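Local coordinates for protein prolyl-tRNA synthetase (Giardia lamblia ATCC 50803, PDB 3IAL) that probably catalyses the ATP-dependent attachment of L-proline to tRNA(Pro), and is captured here with the prolyl-adenylate intermediate bound, at residues 119-127 against 145-153. Sequence-based numbering, arbitrary orientation.
Sequences LRPTSETAI and IHQTCTIFR. With PR8 (5'-O-[(R)-hydroxy{[(2S)-pyrrolidin-2-ylcarbonyl]oxy}phosphoryl]adenosine), chain H.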
loop_
_atom_site.group_PDB
_atom_site.type_symbol
_atom_site.label_atom_id
_atom_site.label_comp_id
_atom_site.label_asym_id
_atom_site.label_seq_id
_atom_site.Cartn_x
_atom_site.Cartn_y
_atom_site.Cartn_z
ATOM N N LEU B 119 -3.846 -15.300 -13.530
ATOM C CA LEU B 119 -3.652 -14.031 -12.853
ATOM C C LEU B 119 -5.054 -13.507 -12.534
ATOM O O LEU B 119 -5.913 -13.482 -13.412
ATOM C CB LEU B 119 -2.904 -13.041 -13.740
ATOM C CG LEU B 119 -1.526 -13.461 -14.262
ATOM C CD1 LEU B 119 -0.890 -12.284 -14.982
ATOM C CD2 LEU B 119 -0.622 -13.959 -13.136
ATOM N N ARG B 120 -5.286 -13.122 -11.283
ATOM C CA ARG B 120 -6.612 -12.692 -10.833
ATOM C C ARG B 120 -7.233 -11.582 -11.699
ATOM O O ARG B 120 -6.651 -10.518 -11.850
ATOM C CB ARG B 120 -6.569 -12.242 -9.367
ATOM C CG ARG B 120 -5.571 -11.147 -9.072
ATOM C CD ARG B 120 -5.577 -10.804 -7.594
ATOM N NE ARG B 120 -4.426 -9.964 -7.300
ATOM C CZ ARG B 120 -3.740 -9.959 -6.165
ATOM N NH1 ARG B 120 -4.064 -10.744 -5.141
ATOM N NH2 ARG B 120 -2.697 -9.156 -6.070
ATOM N N PRO B 121 -8.395 -11.847 -12.305
ATOM C CA PRO B 121 -9.165 -10.754 -12.920
ATOM C C PRO B 121 -10.045 -10.032 -11.907
ATOM O O PRO B 121 -10.493 -8.913 -12.140
ATOM C CB PRO B 121 -10.032 -11.484 -13.938
ATOM C CG PRO B 121 -10.256 -12.830 -13.341
ATOM C CD PRO B 121 -8.946 -13.169 -12.659
ATOM N N THR B 122 -10.299 -10.722 -10.804
ATOM C CA THR B 122 -11.082 -10.249 -9.677
ATOM C C THR B 122 -11.004 -11.470 -8.762
ATOM O O THR B 122 -10.739 -12.581 -9.242
ATOM C CB THR B 122 -12.544 -9.889 -10.061
ATOM O OG1 THR B 122 -13.263 -9.493 -8.884
ATOM C CG2 THR B 122 -13.238 -11.074 -10.736
ATOM N N SER B 123 -11.172 -11.290 -7.462
ATOM C CA SER B 123 -10.719 -12.328 -6.540
ATOM C C SER B 123 -11.785 -13.197 -5.857
ATOM O O SER B 123 -11.449 -13.991 -4.984
ATOM C CB SER B 123 -9.777 -11.713 -5.501
ATOM O OG SER B 123 -8.779 -10.938 -6.146
ATOM N N GLU B 124 -13.047 -13.089 -6.272
ATOM C CA GLU B 124 -14.124 -13.883 -5.654
ATOM C C GLU B 124 -13.757 -15.355 -5.470
ATOM O O GLU B 124 -13.873 -15.880 -4.368
ATOM C CB GLU B 124 -15.434 -13.792 -6.446
ATOM C CG GLU B 124 -16.202 -12.490 -6.234
ATOM C CD GLU B 124 -15.642 -11.310 -7.018
ATOM O OE1 GLU B 124 -14.734 -11.500 -7.859
ATOM O OE2 GLU B 124 -16.116 -10.184 -6.788
ATOM N N THR B 125 -13.314 -16.013 -6.537
ATOM C CA THR B 125 -13.142 -17.470 -6.504
ATOM C C THR B 125 -12.066 -17.892 -5.503
ATOM O O THR B 125 -12.210 -18.903 -4.814
ATOM C CB THR B 125 -12.839 -18.051 -7.909
ATOM O OG1 THR B 125 -11.668 -17.435 -8.456
ATOM C CG2 THR B 125 -14.010 -17.818 -8.856
ATOM N N ALA B 126 -11.013 -17.086 -5.404
ATOM C CA ALA B 126 -9.910 -17.329 -4.476
ATOM C C ALA B 126 -10.319 -17.015 -3.040
ATOM O O ALA B 126 -10.079 -17.809 -2.136
ATOM C CB ALA B 126 -8.689 -16.503 -4.883
ATOM N N ILE B 127 -10.959 -15.868 -2.834
ATOM C CA ILE B 127 -11.341 -15.449 -1.496
ATOM C C ILE B 127 -12.427 -16.341 -0.887
ATOM O O ILE B 127 -12.340 -16.694 0.286
ATOM C CB ILE B 127 -11.782 -13.968 -1.463
ATOM C CG1 ILE B 127 -10.561 -13.069 -1.673
ATOM C CG2 ILE B 127 -12.456 -13.632 -0.122
ATOM C CD1 ILE B 127 -10.886 -11.659 -2.068
ATOM N N ILE B 145 -13.378 -8.243 4.812
ATOM C CA ILE B 145 -12.011 -7.965 4.424
ATOM C C ILE B 145 -11.939 -7.100 3.171
ATOM O O ILE B 145 -12.937 -6.857 2.517
ATOM C CB ILE B 145 -11.188 -9.271 4.263
ATOM C CG1 ILE B 145 -11.835 -10.251 3.275
ATOM C CG2 ILE B 145 -11.014 -9.967 5.637
ATOM C CD1 ILE B 145 -11.647 -9.923 1.825
ATOM N N HIS B 146 -10.744 -6.608 2.869
ATOM C CA HIS B 146 -10.500 -5.898 1.628
ATOM C C HIS B 146 -9.015 -5.935 1.332
ATOM O O HIS B 146 -8.212 -6.152 2.235
ATOM C CB HIS B 146 -10.989 -4.450 1.713
ATOM C CG HIS B 146 -10.194 -3.603 2.645
ATOM N ND1 HIS B 146 -9.151 -2.807 2.220
ATOM C CD2 HIS B 146 -10.271 -3.441 3.985
ATOM C CE1 HIS B 146 -8.629 -2.182 3.259
ATOM N NE2 HIS B 146 -9.283 -2.555 4.343
ATOM N N GLN B 147 -8.663 -5.734 0.067
ATOM C CA GLN B 147 -7.271 -5.667 -0.342
ATOM C C GLN B 147 -7.071 -4.647 -1.453
ATOM O O GLN B 147 -7.937 -4.449 -2.296
ATOM C CB GLN B 147 -6.762 -7.028 -0.793
ATOM C CG GLN B 147 -7.419 -7.582 -2.043
ATOM C CD GLN B 147 -6.873 -8.945 -2.403
ATOM O OE1 GLN B 147 -6.105 -9.532 -1.638
ATOM N NE2 GLN B 147 -7.275 -9.467 -3.568
ATOM N N THR B 148 -5.915 -4.002 -1.418
ATOM C CA THR B 148 -5.499 -3.057 -2.434
ATOM C C THR B 148 -4.430 -3.791 -3.199
ATOM O O THR B 148 -3.460 -4.256 -2.609
ATOM C CB THR B 148 -4.900 -1.798 -1.804
ATOM O OG1 THR B 148 -5.929 -1.103 -1.097
ATOM C CG2 THR B 148 -4.273 -0.895 -2.871
ATOM N N CYS B 149 -4.618 -3.916 -4.501
ATOM C CA CYS B 149 -3.724 -4.730 -5.317
ATOM C C CYS B 149 -4.009 -4.433 -6.779
ATOM O O CYS B 149 -4.797 -3.540 -7.091
ATOM C CB CYS B 149 -3.941 -6.224 -5.034
ATOM S SG CYS B 149 -5.569 -6.872 -5.588
ATOM N N THR B 150 -3.380 -5.189 -7.671
ATOM C CA THR B 150 -3.704 -5.096 -9.082
ATOM C C THR B 150 -4.414 -6.373 -9.514
ATOM O O THR B 150 -4.181 -7.454 -8.942
ATOM C CB THR B 150 -2.469 -4.785 -9.954
ATOM O OG1 THR B 150 -1.640 -5.946 -10.108
ATOM C CG2 THR B 150 -1.663 -3.654 -9.342
ATOM N N ILE B 151 -5.318 -6.219 -10.481
ATOM C CA ILE B 151 -5.978 -7.336 -11.154
ATOM C C ILE B 151 -5.614 -7.260 -12.635
ATOM O O ILE B 151 -5.022 -6.262 -13.080
ATOM C CB ILE B 151 -7.513 -7.308 -10.966
ATOM C CG1 ILE B 151 -8.090 -5.926 -11.314
ATOM C CG2 ILE B 151 -7.880 -7.706 -9.531
ATOM C CD1 ILE B 151 -9.596 -5.953 -11.635
ATOM N N PHE B 152 -5.963 -8.304 -13.389
ATOM C CA PHE B 152 -5.509 -8.457 -14.778
ATOM C C PHE B 152 -6.655 -8.830 -15.726
ATOM O O PHE B 152 -7.378 -9.788 -15.476
ATOM C CB PHE B 152 -4.402 -9.518 -14.850
ATOM C CG PHE B 152 -3.185 -9.185 -14.020
ATOM C CD1 PHE B 152 -2.076 -8.577 -14.599
ATOM C CD2 PHE B 152 -3.152 -9.478 -12.665
ATOM C CE1 PHE B 152 -0.957 -8.268 -13.843
ATOM C CE2 PHE B 152 -2.025 -9.167 -11.888
ATOM C CZ PHE B 152 -0.931 -8.562 -12.477
ATOM N N ARG B 153 -6.814 -8.062 -16.807
ATOM C CA ARG B 153 -7.874 -8.286 -17.793
ATOM C C ARG B 153 -7.289 -8.279 -19.201
ATOM O O ARG B 153 -6.962 -7.219 -19.736
ATOM C CB ARG B 153 -8.945 -7.192 -17.697
ATOM C CG ARG B 153 -9.562 -6.987 -16.325
ATOM C CD ARG B 153 -10.748 -7.870 -16.087
ATOM N NE ARG B 153 -11.263 -7.723 -14.724
ATOM C CZ ARG B 153 -12.303 -6.975 -14.351
ATOM N NH1 ARG B 153 -13.002 -6.262 -15.227
ATOM N NH2 ARG B 153 -12.656 -6.948 -13.070
HETATM C C PR8 H . -16.120 -6.115 -9.221
HETATM N N PR8 H . -15.225 -7.836 -7.780
HETATM O O PR8 H . -15.194 -6.434 -9.969
HETATM P P PR8 H . -16.768 -4.333 -10.828
HETATM N N1 PR8 H . -9.625 -0.413 -16.119
HETATM C C2 PR8 H . -9.739 0.346 -15.035
HETATM N N3 PR8 H . -10.685 0.137 -14.117
HETATM C C4 PR8 H . -11.568 -0.851 -14.251
HETATM C C5 PR8 H . -11.487 -1.662 -15.379
HETATM C C6 PR8 H . -10.488 -1.428 -16.320
HETATM N N6 PR8 H . -10.390 -2.201 -17.403
HETATM N N7 PR8 H . -12.458 -2.562 -15.292
HETATM C C8 PR8 H . -13.129 -2.335 -14.161
HETATM N N9 PR8 H . -12.597 -1.284 -13.521
HETATM C CA PR8 H . -16.281 -6.813 -7.871
HETATM C CB PR8 H . -16.021 -5.808 -6.762
HETATM C CD PR8 H . -14.558 -7.663 -6.494
HETATM C CG PR8 H . -14.605 -6.146 -6.273
HETATM C "C1'" PR8 H . -13.095 -0.737 -12.218
HETATM O O10 PR8 H . -17.073 -5.182 -9.489
HETATM O O1P PR8 H . -16.971 -5.112 -12.076
HETATM C "C2'" PR8 H . -14.490 -0.078 -12.345
HETATM O "O2'" PR8 H . -14.541 1.118 -11.554
HETATM O O2P PR8 H . -17.780 -3.088 -10.769
HETATM C "C3'" PR8 H . -15.399 -1.092 -11.692
HETATM O "O3'" PR8 H . -16.585 -0.457 -11.207
HETATM C "C4'" PR8 H . -14.488 -1.462 -10.537
HETATM O "O4'" PR8 H . -13.274 -1.810 -11.239
HETATM C "C5'" PR8 H . -15.089 -2.629 -9.784
HETATM O "O5'" PR8 H . -15.289 -3.723 -10.657
HETATM O O HOH W 1 -6.018 -12.529 -15.786
HETATM O O HOH W 2 -6.657 -12.161 -4.870
#
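Arg153 grips the Pro121 carbonyl side-on with two hydrogen bonds, from NE at 2.9 Å and from NH2 at 3.1 Å, both to Pro121 O. The oxygen sits in the guanidinium plane, and both nitrogens reach it from one face of the carbonyl plane. A bend at chi2 (-88°) turns Arg153 back to this loop. Two further bonds join the segments: Phe152 N gives its hydrogen to Arg120 O at 2.8 Å, and Arg120 NE to Thr150 O at 3.0 Å, the latter 21° out of the guanidinium plane. Arg120 NH1 also binds Phe79 O and a water that Ser123 OG and Gln147 NE2 share; Glu172 OE1 accepts from both, and Gln147 OE1 binds Phe79 N.

Three contacts involve flat groups. Leu119 CD1 makes a CH-pi contact over the Phe152 ring, 4.0 Å from the centroid and 15° off the normal, whereas Arg120 O meets the ring edge. Cys149 SG lies over one face of the Arg120 guanidinium, 3.5 Å above its plane and offset toward the rim.

The loop and first helical turn line the active site. Thr122 OG1 accepts from the prolyl N of the adenylate at 2.8 Å and donates to the syn lone pair of Glu124 OE1; Glu124 OE2 lies 2.7 Å from the prolyl N. Arg153 shares this pocket.

Within the class II core, the loop leads from strand 111-119 into helix 124-134, against strand 143-152. That strand pairs antiparallel with 167-177, consistent with motif 2, whose arginine would be Arg153, while Leu119 packs on Leu119 of the second subunit.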